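Local structure of beta-catenin homolog sys-1 (Caenorhabditis elegans, 3C2G) at residues 115-120 against 166-171; 172-177 against 192-197; 206-211 against 222-227; 226-231 against 265-270. The protein acts as a beta-catenin-type transcription coregulator in the Wnt signaling asymmetry pathway, binding the TCF transcription factor POP-1 directly and activating or repressing target genes. All coordinates share one frame; numbering follows the deposited sequence.

Contact 1: 115-120 against 166-171; sequences FRELIC and FEKLVG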
loop_
_atom_site.group_PDB
_atom_site.type_symbol
_atom_site.label_atom_id
_atom_site.label_comp_id
_atom_site.label_asym_id
_atom_site.label_seq_id
_atom_site.Cartn_x
_atom_site.Cartn_y
_atom_site.Cartn_z
ATOM N N PHE A 115 15.458 -1.421 34.807
ATOM C CA PHE A 115 16.097 -2.269 33.811
ATOM C C PHE A 115 16.004 -1.687 32.391
ATOM O O PHE A 115 16.997 -1.638 31.675
ATOM C CB PHE A 115 15.488 -3.673 33.863
ATOM C CG PHE A 115 16.120 -4.657 32.912
ATOM C CD1 PHE A 115 17.324 -5.285 33.235
ATOM C CD2 PHE A 115 15.505 -4.958 31.695
ATOM C CE1 PHE A 115 17.906 -6.200 32.364
ATOM C CE2 PHE A 115 16.067 -5.862 30.817
ATOM C CZ PHE A 115 17.278 -6.494 31.147
ATOM N N ARG A 116 14.814 -1.240 32.001
ATOM C CA ARG A 116 14.600 -0.718 30.654
ATOM C C ARG A 116 15.467 0.511 30.354
ATOM O O ARG A 116 15.942 0.670 29.240
ATOM C CB ARG A 116 13.117 -0.438 30.393
ATOM C CG ARG A 116 12.500 0.701 31.205
ATOM C CD ARG A 116 11.041 0.856 30.830
ATOM N NE ARG A 116 10.435 2.066 31.384
ATOM C CZ ARG A 116 9.157 2.415 31.226
ATOM N NH1 ARG A 116 8.322 1.652 30.528
ATOM N NH2 ARG A 116 8.714 3.533 31.770
ATOM N N GLU A 117 15.698 1.347 31.363
ATOM C CA GLU A 117 16.490 2.570 31.187
ATOM C C GLU A 117 17.977 2.255 31.129
ATOM O O GLU A 117 18.709 2.836 30.335
ATOM C CB GLU A 117 16.166 3.622 32.264
ATOM C CG GLU A 117 14.673 4.002 32.302
ATOM C CD GLU A 117 14.394 5.430 32.777
ATOM O OE1 GLU A 117 13.217 5.725 33.099
ATOM O OE2 GLU A 117 15.332 6.260 32.830
ATOM N N LEU A 118 18.425 1.319 31.953
ATOM C CA LEU A 118 19.799 0.852 31.845
ATOM C C LEU A 118 20.059 0.272 30.449
ATOM O O LEU A 118 21.075 0.591 29.827
ATOM C CB LEU A 118 20.121 -0.194 32.924
ATOM C CG LEU A 118 20.137 0.222 34.397
ATOM C CD1 LEU A 118 20.358 -1.005 35.265
ATOM C CD2 LEU A 118 21.194 1.284 34.705
ATOM N N ILE A 119 19.141 -0.573 29.977
ATOM C CA ILE A 119 19.259 -1.228 28.674
ATOM C C ILE A 119 19.268 -0.185 27.565
ATOM O O ILE A 119 20.221 -0.088 26.794
ATOM C CB ILE A 119 18.117 -2.259 28.441
ATOM C CG1 ILE A 119 18.387 -3.553 29.217
ATOM C CG2 ILE A 119 17.910 -2.545 26.949
ATOM C CD1 ILE A 119 19.443 -4.447 28.624
ATOM N N CYS A 120 18.212 0.612 27.517
ATOM C CA CYS A 120 18.082 1.636 26.517
ATOM C C CYS A 120 19.284 2.594 26.525
ATOM O O CYS A 120 19.668 3.130 25.483
ATOM C CB CYS A 120 16.749 2.360 26.693
ATOM S SG CYS A 120 16.842 4.130 26.512
ATOM N N PHE A 166 8.396 4.714 26.309
ATOM C CA PHE A 166 8.763 5.774 27.242
ATOM C C PHE A 166 9.707 6.756 26.560
ATOM O O PHE A 166 10.508 6.363 25.716
ATOM C CB PHE A 166 9.348 5.216 28.558
ATOM C CG PHE A 166 10.554 4.317 28.382
ATOM C CD1 PHE A 166 11.807 4.732 28.802
ATOM C CD2 PHE A 166 10.427 3.038 27.831
ATOM C CE1 PHE A 166 12.922 3.898 28.657
ATOM C CE2 PHE A 166 11.545 2.200 27.675
ATOM C CZ PHE A 166 12.789 2.633 28.090
ATOM N N GLU A 167 9.599 8.032 26.923
ATOM C CA GLU A 167 10.309 9.104 26.223
ATOM C C GLU A 167 11.798 8.814 25.965
ATOM O O GLU A 167 12.275 8.991 24.841
ATOM C CB GLU A 167 10.133 10.441 26.956
ATOM N N LYS A 168 12.514 8.355 26.994
ATOM C CA LYS A 168 13.969 8.122 26.909
ATOM C C LYS A 168 14.343 7.197 25.757
ATOM O O LYS A 168 15.306 7.459 25.037
ATOM C CB LYS A 168 14.517 7.567 28.224
ATOM C CG LYS A 168 16.040 7.505 28.317
ATOM C CD LYS A 168 16.485 6.936 29.679
ATOM C CE LYS A 168 17.972 7.201 29.970
ATOM N NZ LYS A 168 18.232 7.349 31.455
ATOM N N LEU A 169 13.572 6.128 25.577
ATOM C CA LEU A 169 13.826 5.198 24.495
ATOM C C LEU A 169 13.528 5.768 23.089
ATOM O O LEU A 169 14.303 5.540 22.155
ATOM C CB LEU A 169 13.102 3.872 24.735
ATOM C CG LEU A 169 13.191 2.789 23.653
ATOM C CD1 LEU A 169 14.623 2.481 23.229
ATOM C CD2 LEU A 169 12.521 1.532 24.141
ATOM N N VAL A 170 12.429 6.499 22.935
ATOM C CA VAL A 170 12.080 7.013 21.609
ATOM C C VAL A 170 13.028 8.148 21.220
ATOM O O VAL A 170 13.461 8.243 20.062
ATOM C CB VAL A 170 10.574 7.379 21.454
ATOM C CG1 VAL A 170 9.723 6.125 21.489
ATOM C CG2 VAL A 170 10.105 8.360 22.521
ATOM N N GLY A 171 13.383 8.967 22.211
ATOM C CA GLY A 171 14.474 9.934 22.085
ATOM C C GLY A 171 15.759 9.269 21.620
ATOM O O GLY A 171 16.348 9.671 20.613
#

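Contact 2: 172-177 against 192-197; sequences TLSEYF and IIFRFI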
loop_
_atom_site.group_PDB
_atom_site.type_symbol
_atom_site.label_atom_id
_atom_site.label_comp_id
_atom_site.label_asym_id
_atom_site.label_seq_id
_atom_site.Cartn_x
_atom_site.Cartn_y
_atom_site.Cartn_z
ATOM N N THR A 172 16.179 8.226 22.330
ATOM C CA THR A 172 17.435 7.568 22.021
ATOM C C THR A 172 17.447 7.035 20.586
ATOM O O THR A 172 18.417 7.254 19.864
ATOM C CB THR A 172 17.788 6.471 23.070
ATOM O OG1 THR A 172 18.235 7.104 24.277
ATOM C CG2 THR A 172 18.901 5.538 22.567
ATOM N N LEU A 173 16.371 6.364 20.179
ATOM C CA LEU A 173 16.283 5.793 18.835
ATOM C C LEU A 173 16.297 6.890 17.767
ATOM O O LEU A 173 16.925 6.725 16.714
ATOM C CB LEU A 173 15.028 4.929 18.663
ATOM C CG LEU A 173 14.830 3.626 19.455
ATOM C CD1 LEU A 173 13.411 3.136 19.258
ATOM C CD2 LEU A 173 15.833 2.515 19.092
ATOM N N SER A 174 15.616 8.006 18.054
ATOM C CA SER A 174 15.483 9.105 17.105
ATOM C C SER A 174 16.794 9.799 16.844
ATOM O O SER A 174 16.981 10.373 15.773
ATOM C CB SER A 174 14.476 10.139 17.599
ATOM O OG SER A 174 13.170 9.607 17.551
ATOM N N GLU A 175 17.695 9.773 17.822
ATOM C CA GLU A 175 18.973 10.458 17.671
ATOM C C GLU A 175 19.762 9.847 16.503
ATOM O O GLU A 175 20.585 10.516 15.892
ATOM C CB GLU A 175 19.769 10.454 18.985
ATOM C CG GLU A 175 20.939 11.459 19.008
ATOM C CD GLU A 175 21.698 11.525 20.346
ATOM O OE1 GLU A 175 21.096 11.215 21.412
ATOM O OE2 GLU A 175 22.900 11.906 20.331
ATOM N N TYR A 176 19.480 8.592 16.171
ATOM C CA TYR A 176 20.109 7.964 15.022
ATOM C C TYR A 176 19.602 8.522 13.693
ATOM O O TYR A 176 20.213 8.296 12.651
ATOM C CB TYR A 176 19.917 6.455 15.033
ATOM C CG TYR A 176 20.751 5.698 16.039
ATOM C CD1 TYR A 176 21.924 5.054 15.649
ATOM C CD2 TYR A 176 20.346 5.580 17.372
ATOM C CE1 TYR A 176 22.672 4.317 16.550
ATOM C CE2 TYR A 176 21.094 4.872 18.278
ATOM C CZ TYR A 176 22.259 4.235 17.866
ATOM O OH TYR A 176 23.010 3.503 18.768
ATOM N N PHE A 177 18.495 9.251 13.729
ATOM C CA PHE A 177 17.955 9.840 12.513
ATOM C C PHE A 177 18.290 11.323 12.381
ATOM O O PHE A 177 17.745 12.019 11.511
ATOM C CB PHE A 177 16.451 9.587 12.407
ATOM C CG PHE A 177 16.088 8.134 12.243
ATOM C CD1 PHE A 177 16.937 7.254 11.581
ATOM C CD2 PHE A 177 14.877 7.653 12.726
ATOM C CE1 PHE A 177 16.604 5.917 11.428
ATOM C CE2 PHE A 177 14.527 6.316 12.567
ATOM C CZ PHE A 177 15.403 5.443 11.912
ATOM N N ILE A 192 13.396 -2.258 13.186
ATOM C CA ILE A 192 12.584 -3.318 13.800
ATOM C C ILE A 192 11.821 -2.808 15.023
ATOM O O ILE A 192 10.626 -3.050 15.146
ATOM C CB ILE A 192 13.454 -4.539 14.169
ATOM C CG1 ILE A 192 14.156 -5.100 12.917
ATOM C CG2 ILE A 192 12.625 -5.614 14.853
ATOM C CD1 ILE A 192 13.208 -5.512 11.767
ATOM N N ILE A 193 12.503 -2.057 15.881
ATOM C CA ILE A 193 11.921 -1.525 17.105
ATOM C C ILE A 193 10.861 -0.449 16.839
ATOM O O ILE A 193 9.774 -0.497 17.412
ATOM C CB ILE A 193 13.020 -0.982 18.059
ATOM C CG1 ILE A 193 13.973 -2.110 18.461
ATOM C CG2 ILE A 193 12.398 -0.343 19.287
ATOM C CD1 ILE A 193 15.343 -1.651 18.858
ATOM N N PHE A 194 11.179 0.524 15.989
ATOM C CA PHE A 194 10.191 1.506 15.533
ATOM C C PHE A 194 8.960 0.822 14.950
ATOM O O PHE A 194 7.838 1.119 15.337
ATOM C CB PHE A 194 10.786 2.477 14.516
ATOM C CG PHE A 194 11.358 3.712 15.132
ATOM C CD1 PHE A 194 10.558 4.554 15.903
ATOM C CD2 PHE A 194 12.687 4.045 14.942
ATOM C CE1 PHE A 194 11.076 5.704 16.495
ATOM C CE2 PHE A 194 13.218 5.197 15.526
ATOM C CZ PHE A 194 12.407 6.028 16.305
ATOM N N ARG A 195 9.171 -0.126 14.055
ATOM C CA ARG A 195 8.053 -0.846 13.483
ATOM C C ARG A 195 7.198 -1.455 14.586
ATOM O O ARG A 195 5.972 -1.393 14.535
ATOM C CB ARG A 195 8.551 -1.928 12.530
ATOM C CG ARG A 195 7.447 -2.724 11.855
ATOM C CD ARG A 195 8.021 -3.780 10.918
ATOM N NE ARG A 195 6.968 -4.477 10.188
ATOM C CZ ARG A 195 6.508 -4.104 8.998
ATOM N NH1 ARG A 195 7.009 -3.033 8.393
ATOM N NH2 ARG A 195 5.545 -4.803 8.409
ATOM N N PHE A 196 7.860 -2.018 15.593
ATOM C CA PHE A 196 7.214 -2.781 16.638
ATOM C C PHE A 196 6.372 -1.921 17.583
ATOM O O PHE A 196 5.260 -2.302 17.922
ATOM C CB PHE A 196 8.281 -3.591 17.401
ATOM C CG PHE A 196 7.740 -4.399 18.552
ATOM C CD1 PHE A 196 7.008 -5.564 18.325
ATOM C CD2 PHE A 196 7.977 -3.996 19.865
ATOM C CE1 PHE A 196 6.502 -6.313 19.390
ATOM C CE2 PHE A 196 7.489 -4.747 20.942
ATOM C CZ PHE A 196 6.745 -5.908 20.699
ATOM N N ILE A 197 6.888 -0.772 18.000
ATOM C CA ILE A 197 6.163 0.079 18.938
ATOM C C ILE A 197 5.068 0.900 18.255
ATOM O O ILE A 197 4.110 1.338 18.896
ATOM C CB ILE A 197 7.102 1.028 19.748
ATOM C CG1 ILE A 197 7.802 2.029 18.833
ATOM C CG2 ILE A 197 8.118 0.237 20.581
ATOM C CD1 ILE A 197 8.617 3.065 19.577
#

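Contact 3: 206-211 against 222-227; sequences DYFIWN and TGLIIK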
loop_
_atom_site.group_PDB
_atom_site.type_symbol
_atom_site.label_atom_id
_atom_site.label_comp_id
_atom_site.label_asym_id
_atom_site.label_seq_id
_atom_site.Cartn_x
_atom_site.Cartn_y
_atom_site.Cartn_z
ATOM N N ASP A 206 1.182 9.658 15.016
ATOM C CA ASP A 206 0.959 11.098 15.074
ATOM C C ASP A 206 1.898 11.808 16.027
ATOM O O ASP A 206 2.190 12.986 15.843
ATOM C CB ASP A 206 -0.485 11.407 15.454
ATOM C CG ASP A 206 -1.441 11.231 14.300
ATOM O OD1 ASP A 206 -0.985 11.111 13.144
ATOM O OD2 ASP A 206 -2.659 11.216 14.546
ATOM N N TYR A 207 2.358 11.119 17.061
ATOM C CA TYR A 207 3.338 11.743 17.933
ATOM C C TYR A 207 4.672 11.866 17.200
ATOM O O TYR A 207 5.326 12.907 17.266
ATOM C CB TYR A 207 3.498 11.020 19.285
ATOM C CG TYR A 207 4.583 11.654 20.129
ATOM C CD1 TYR A 207 4.442 12.957 20.610
ATOM C CD2 TYR A 207 5.771 10.973 20.404
ATOM C CE1 TYR A 207 5.445 13.563 21.361
ATOM C CE2 TYR A 207 6.788 11.572 21.163
ATOM C CZ TYR A 207 6.612 12.868 21.637
ATOM O OH TYR A 207 7.605 13.473 22.384
ATOM N N PHE A 208 5.052 10.808 16.489
ATOM C CA PHE A 208 6.297 10.807 15.717
ATOM C C PHE A 208 6.303 11.807 14.566
ATOM O O PHE A 208 7.309 12.460 14.325
ATOM C CB PHE A 208 6.624 9.404 15.200
ATOM C CG PHE A 208 7.035 8.443 16.276
ATOM C CD1 PHE A 208 7.818 8.863 17.345
ATOM C CD2 PHE A 208 6.659 7.104 16.206
ATOM C CE1 PHE A 208 8.199 7.969 18.333
ATOM C CE2 PHE A 208 7.039 6.202 17.186
ATOM C CZ PHE A 208 7.808 6.633 18.248
ATOM N N ILE A 209 5.180 11.918 13.864
ATOM C CA ILE A 209 5.049 12.850 12.757
ATOM C C ILE A 209 4.955 14.291 13.255
ATOM O O ILE A 209 5.820 15.121 12.966
ATOM C CB ILE A 209 3.801 12.531 11.912
ATOM C CG1 ILE A 209 3.968 11.202 11.189
ATOM C CG2 ILE A 209 3.536 13.630 10.901
ATOM C CD1 ILE A 209 2.655 10.591 10.772
ATOM N N TRP A 210 3.908 14.570 14.022
ATOM C CA TRP A 210 3.520 15.936 14.315
ATOM C C TRP A 210 4.140 16.511 15.583
ATOM O O TRP A 210 4.193 17.724 15.741
ATOM C CB TRP A 210 1.999 16.044 14.353
ATOM C CG TRP A 210 1.371 15.673 13.050
ATOM C CD1 TRP A 210 0.643 14.553 12.780
ATOM C CD2 TRP A 210 1.440 16.411 11.826
ATOM N NE1 TRP A 210 0.233 14.557 11.473
ATOM C CE2 TRP A 210 0.719 15.681 10.859
ATOM C CE3 TRP A 210 2.043 17.621 11.451
ATOM C CZ2 TRP A 210 0.576 16.124 9.536
ATOM C CZ3 TRP A 210 1.901 18.060 10.140
ATOM C CH2 TRP A 210 1.172 17.312 9.199
ATOM N N ASN A 211 4.602 15.649 16.484
ATOM C CA ASN A 211 5.195 16.101 17.746
ATOM C C ASN A 211 4.290 17.133 18.435
ATOM O O ASN A 211 4.758 18.163 18.919
ATOM C CB ASN A 211 6.602 16.667 17.487
ATOM C CG ASN A 211 7.486 16.683 18.732
ATOM O OD1 ASN A 211 7.001 16.752 19.867
ATOM N ND2 ASN A 211 8.800 16.635 18.517
ATOM N N THR A 222 11.711 18.226 14.236
ATOM C CA THR A 222 11.947 17.272 15.323
ATOM C C THR A 222 11.254 15.933 15.062
ATOM O O THR A 222 11.533 14.936 15.729
ATOM C CB THR A 222 11.469 17.818 16.699
ATOM O OG1 THR A 222 10.105 18.253 16.601
ATOM C CG2 THR A 222 12.345 18.981 17.163
ATOM N N GLY A 223 10.346 15.921 14.095
ATOM C CA GLY A 223 9.577 14.727 13.792
ATOM C C GLY A 223 10.167 13.883 12.684
ATOM O O GLY A 223 11.140 14.269 12.024
ATOM N N LEU A 224 9.542 12.736 12.459
ATOM C CA LEU A 224 10.116 11.716 11.599
ATOM C C LEU A 224 10.018 11.965 10.102
ATOM O O LEU A 224 10.786 11.393 9.338
ATOM C CB LEU A 224 9.551 10.336 11.937
ATOM C CG LEU A 224 10.132 9.698 13.194
ATOM C CD1 LEU A 224 9.893 8.223 13.130
ATOM C CD2 LEU A 224 11.613 9.985 13.332
ATOM N N ILE A 225 9.085 12.796 9.666
ATOM C CA ILE A 225 8.978 13.034 8.252
ATOM C C ILE A 225 10.238 13.748 7.765
ATOM O O ILE A 225 10.867 13.314 6.797
ATOM C CB ILE A 225 7.672 13.774 7.873
ATOM C CG1 ILE A 225 6.475 12.851 8.108
ATOM C CG2 ILE A 225 7.710 14.219 6.429
ATOM C CD1 ILE A 225 5.145 13.414 7.649
ATOM N N ILE A 226 10.633 14.813 8.448
ATOM C CA ILE A 226 11.828 15.557 8.043
ATOM C C ILE A 226 13.091 14.697 8.212
ATOM O O ILE A 226 14.000 14.710 7.362
ATOM C CB ILE A 226 11.934 16.896 8.824
ATOM C CG1 ILE A 226 10.711 17.785 8.536
ATOM C CG2 ILE A 226 13.239 17.641 8.522
ATOM C CD1 ILE A 226 10.584 18.265 7.078
ATOM N N LYS A 227 13.126 13.933 9.298
ATOM C CA LYS A 227 14.285 13.127 9.631
ATOM C C LYS A 227 14.457 11.960 8.672
ATOM O O LYS A 227 15.547 11.762 8.117
ATOM C CB LYS A 227 14.206 12.621 11.061
ATOM C CG LYS A 227 14.507 13.663 12.125
ATOM C CD LYS A 227 14.673 12.933 13.457
ATOM C CE LYS A 227 14.536 13.838 14.652
ATOM N NZ LYS A 227 15.211 13.197 15.810
HETATM O O HOH W 1 8.053 15.404 10.938
#

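Contact 4: 226-231 against 265-270; sequences IKLNAV and DLLGLL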
loop_
_atom_site.group_PDB
_atom_site.type_symbol
_atom_site.label_atom_id
_atom_site.label_comp_id
_atom_site.label_asym_id
_atom_site.label_seq_id
_atom_site.Cartn_x
_atom_site.Cartn_y
_atom_site.Cartn_z
ATOM N N ILE A 226 10.633 14.813 8.448
ATOM C CA ILE A 226 11.828 15.557 8.043
ATOM C C ILE A 226 13.091 14.697 8.212
ATOM O O ILE A 226 14.000 14.710 7.362
ATOM C CB ILE A 226 11.934 16.896 8.824
ATOM C CG1 ILE A 226 10.711 17.785 8.536
ATOM C CG2 ILE A 226 13.239 17.641 8.522
ATOM C CD1 ILE A 226 10.584 18.265 7.078
ATOM N N LYS A 227 13.126 13.933 9.298
ATOM C CA LYS A 227 14.285 13.127 9.631
ATOM C C LYS A 227 14.457 11.960 8.672
ATOM O O LYS A 227 15.547 11.762 8.117
ATOM C CB LYS A 227 14.206 12.621 11.061
ATOM C CG LYS A 227 14.507 13.663 12.125
ATOM C CD LYS A 227 14.673 12.933 13.457
ATOM C CE LYS A 227 14.536 13.838 14.652
ATOM N NZ LYS A 227 15.211 13.197 15.810
ATOM N N LEU A 228 13.383 11.212 8.451
ATOM C CA LEU A 228 13.449 10.083 7.549
ATOM C C LEU A 228 13.788 10.503 6.118
ATOM O O LEU A 228 14.538 9.799 5.437
ATOM C CB LEU A 228 12.182 9.239 7.639
ATOM C CG LEU A 228 12.086 8.474 8.976
ATOM C CD1 LEU A 228 10.796 7.661 9.075
ATOM C CD2 LEU A 228 13.325 7.570 9.199
ATOM N N ASN A 229 13.278 11.664 5.686
ATOM C CA ASN A 229 13.628 12.221 4.385
ATOM C C ASN A 229 15.102 12.538 4.250
ATOM O O ASN A 229 15.688 12.269 3.214
ATOM C CB ASN A 229 12.809 13.477 4.048
ATOM C CG ASN A 229 11.403 13.151 3.542
ATOM O OD1 ASN A 229 11.079 11.998 3.254
ATOM N ND2 ASN A 229 10.560 14.175 3.442
ATOM N N ALA A 230 15.705 13.118 5.283
ATOM C CA ALA A 230 17.116 13.493 5.197
ATOM C C ALA A 230 18.016 12.247 5.222
ATOM O O ALA A 230 19.085 12.243 4.622
ATOM C CB ALA A 230 17.486 14.473 6.274
ATOM N N VAL A 231 17.536 11.189 5.867
ATOM C CA VAL A 231 18.227 9.909 5.908
ATOM C C VAL A 231 18.187 9.208 4.538
ATOM O O VAL A 231 19.210 8.700 4.067
ATOM C CB VAL A 231 17.658 8.988 7.048
ATOM C CG1 VAL A 231 18.196 7.576 6.944
ATOM C CG2 VAL A 231 17.956 9.576 8.425
ATOM N N ASP A 265 9.809 1.692 3.996
ATOM C CA ASP A 265 8.874 0.848 4.746
ATOM C C ASP A 265 8.330 1.554 5.994
ATOM O O ASP A 265 7.137 1.500 6.257
ATOM C CB ASP A 265 9.543 -0.478 5.130
ATOM C CG ASP A 265 8.595 -1.433 5.866
ATOM O OD1 ASP A 265 7.526 -1.787 5.307
ATOM O OD2 ASP A 265 8.915 -1.830 7.009
ATOM N N LEU A 266 9.198 2.231 6.745
ATOM C CA LEU A 266 8.774 2.939 7.956
ATOM C C LEU A 266 7.834 4.131 7.638
ATOM O O LEU A 266 6.750 4.253 8.234
ATOM C CB LEU A 266 9.980 3.359 8.802
ATOM C CG LEU A 266 9.719 4.018 10.159
ATOM C CD1 LEU A 266 8.761 3.206 11.043
ATOM C CD2 LEU A 266 11.032 4.308 10.903
ATOM N N LEU A 267 8.225 4.979 6.688
ATOM C CA LEU A 267 7.325 6.032 6.183
ATOM C C LEU A 267 5.964 5.493 5.722
ATOM O O LEU A 267 4.934 6.081 6.022
ATOM C CB LEU A 267 7.982 6.794 5.047
ATOM C CG LEU A 267 9.105 7.696 5.512
ATOM C CD1 LEU A 267 9.998 8.007 4.342
ATOM C CD2 LEU A 267 8.539 8.935 6.180
ATOM N N GLY A 268 5.964 4.365 5.020
ATOM C CA GLY A 268 4.721 3.680 4.705
ATOM C C GLY A 268 3.847 3.437 5.929
ATOM O O GLY A 268 2.639 3.663 5.892
ATOM N N LEU A 269 4.446 2.975 7.030
ATOM C CA LEU A 269 3.669 2.731 8.232
ATOM C C LEU A 269 3.217 3.993 8.928
ATOM O O LEU A 269 2.131 4.021 9.504
ATOM C CB LEU A 269 4.420 1.826 9.198
ATOM C CG LEU A 269 3.679 0.489 9.282
ATOM C CD1 LEU A 269 4.619 -0.708 8.995
ATOM C CD2 LEU A 269 2.936 0.369 10.626
ATOM N N LEU A 270 4.030 5.038 8.876
ATOM C CA LEU A 270 3.694 6.258 9.584
ATOM C C LEU A 270 2.557 7.021 8.921
ATOM O O LEU A 270 1.702 7.581 9.598
ATOM C CB LEU A 270 4.910 7.167 9.684
ATOM C CG LEU A 270 5.931 6.828 10.756
ATOM C CD1 LEU A 270 7.207 7.603 10.471
ATOM C CD2 LEU A 270 5.373 7.161 12.143
#

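Contact 1: 115-120 against 166-171
Cys120 and Leu169 have the closest CA atoms of 115-120 and 166-171, 5.9 Å apart, and the two short helical segments run nearly parallel, with axes 9.9 Å apart at 16°. Phe166, the N-cap residue just before helix 167-174, presents its ring to Arg116. Arg116 CG lies between the backbone N and the carbonyl carbon (chi1 67°), and the chain runs extended from CG to NE across one face of that ring. The guanidinium and ring planes differ by 9°, CZ sits 4.0 Å from the ring centroid, and NE stands above the ring centre. This is a stacked cation-pi arrangement, with CD adding a CH-pi contact 3.7 Å from the same centroid. Leu169 CB covers the opposite face, toward the rim. In the all-helical armadillo domain, the contact joins helices 115-122 and 167-174 side by side. Arg116 NH1 also hydrogen-bonds to His163 O; an alanine here would probably leave that carbonyl without this donor and much of the stacked Phe166 face without its cover. The Glu117 and Lys168 side chains cross at about a right angle in a weak salt bridge, OE2 to NZ 3.4 Å. Cys120 SG packs against CA of Leu169 at 3.8 Å and also meets Lys168 CG.

Contact 2: 172-177 against 192-197
Leu173 meets the Phe194 ring face-on: its CD1 methyl stands over the ring centre, 4.2 Å from the centroid and only 9° off the ring normal, a clear CH-pi contact. Chi1 (-65°) sets CG of the leucine anti to the carbonyl carbon, and the extended chi2 then carries CD1 over the ring. Its CB closes on the ring as well, 3.6 Å from Phe194 CE2, while CD1 also touches Ile193 CG2, the leucine and isoleucine side chains crossing at about a right angle. Phe177 approaches the same aromatic differently. The two ring planes are inclined by 21°, but the rings are slid apart, with centroids separated by 5.6 Å and little overlap; they meet chiefly through Phe177 CE2 and Phe194 CE2, 3.4 Å apart. Ser174 OG lies in the plane of the Phe194 ring, at its edge near CZ, and is hydrogen-bonded to the backbone O of Val170, one turn earlier. An alanine in place of Phe194 would probably open a gap between Leu173 and Phe177, leaving the leucine methyl without an aromatic surface to pack on. Within the armadillo domain the contact joins 172-177 to helix 189-198. Phe208 of helix 202-210 meets Phe194 edge-to-face, Phe177 also packs on helix 224-239 through Leu224 and Leu228, and Ile193 touches Phe144 of helix 134-150.

Contact 3: 206-211 against 222-227
Asn211 and Thr222 meet through their polar side chains at one border of the contact, where Asn211 ND2 lies 2.8 Å from Thr222 OG1 in a weak bond, with an N-H...O angle of 122°. The threonine holds OG1 between its backbone N and carbonyl carbon (chi1 53°), and the two side chains cross at about a right angle. In the apolar part, Ile209 CG2 lies 3.6 Å from Ile225 CD1, and the extended chi2 of Ile225 (-174°) places CD1 at this contact. Phe208 uses CB rather than its ring as the closest side-chain point to Leu224, 4.0 Å from CD1 of that leucine. Between these pairs the backbones are joined directly: Leu224 N donates to Phe208 O over 2.9 Å, and a water bridges Ile209 O to Ile225 N. Gly223 suits this close approach, since a CB there would clash with the carbonyl oxygens of Ile209 and Phe208. Asn211 leaves the helix with positive phi, and Gly223 is the N-cap of the next. The arrangement is thus a helix-to-helix junction in the armadillo domain, with the C-terminal end of 202-210 bonded to the start of 224-239.

Contact 4: 226-231 against 265-270
Leu266 is the first residue of 265-270 to touch 226-231: its CD2 reaches CD1 of Leu228 at 3.8 Å, the two side chains crossing at about a right angle. Its CG, set anti to the backbone N (chi1 -175°), itself lies 4.0 Å from Leu228 CD1. Leu267 follows, where the CA atoms of the two segments come nearest, its own 7.5 Å from that of Leu228. It takes the other common first torsion, CG anti to the carbonyl carbon (chi1 -72°), and packs CD2 against both CB and CD1 of Leu228. Its CD1 lies 4.3 Å from Asn229 OD1, a looser approach at the side of the leucine cluster. One turn after Leu266, Leu270 brings CD1 to 3.9 Å from Leu228 CD1, again with side chains crossing at about a right angle. One methyl of Leu228 is therefore met by three leucines of the facing helix, with no hydrogen bond across the contact. The segments run close to antiparallel, their axes 10.9 Å apart at 159°, and join helices 224-239 and 251-270 of the armadillo domain. Leu228 also touches Phe177, while Leu266 and Leu270 pack on Ile198 of helix 189-198.

Contacts 2, 3 and 4 are largely buried, whereas contact 1, its centre about 31 Å from the chain centre, is partly buried and includes charged groups. Helix 167-174 serves contacts 1 and 2; helix 224-239 serves contacts 3 and 4, which share Ile226 and Lys227. Chemistry changes accordingly: a cation-pi stack and long salt bridge in contact 1, aromatic and aliphatic packing in contact 2, backbone, side-chain and water-mediated bonds together with aliphatic packing at the helix junction of contact 3, and leucine packing dominating contact 4, with Asn229 at its side. Arg195 NH1 and Asp265 OD2, 2.6 Å apart, link contacts 2 and 4 by a salt bridge, while Leu224 and Leu270 touch between contacts 3 and 4.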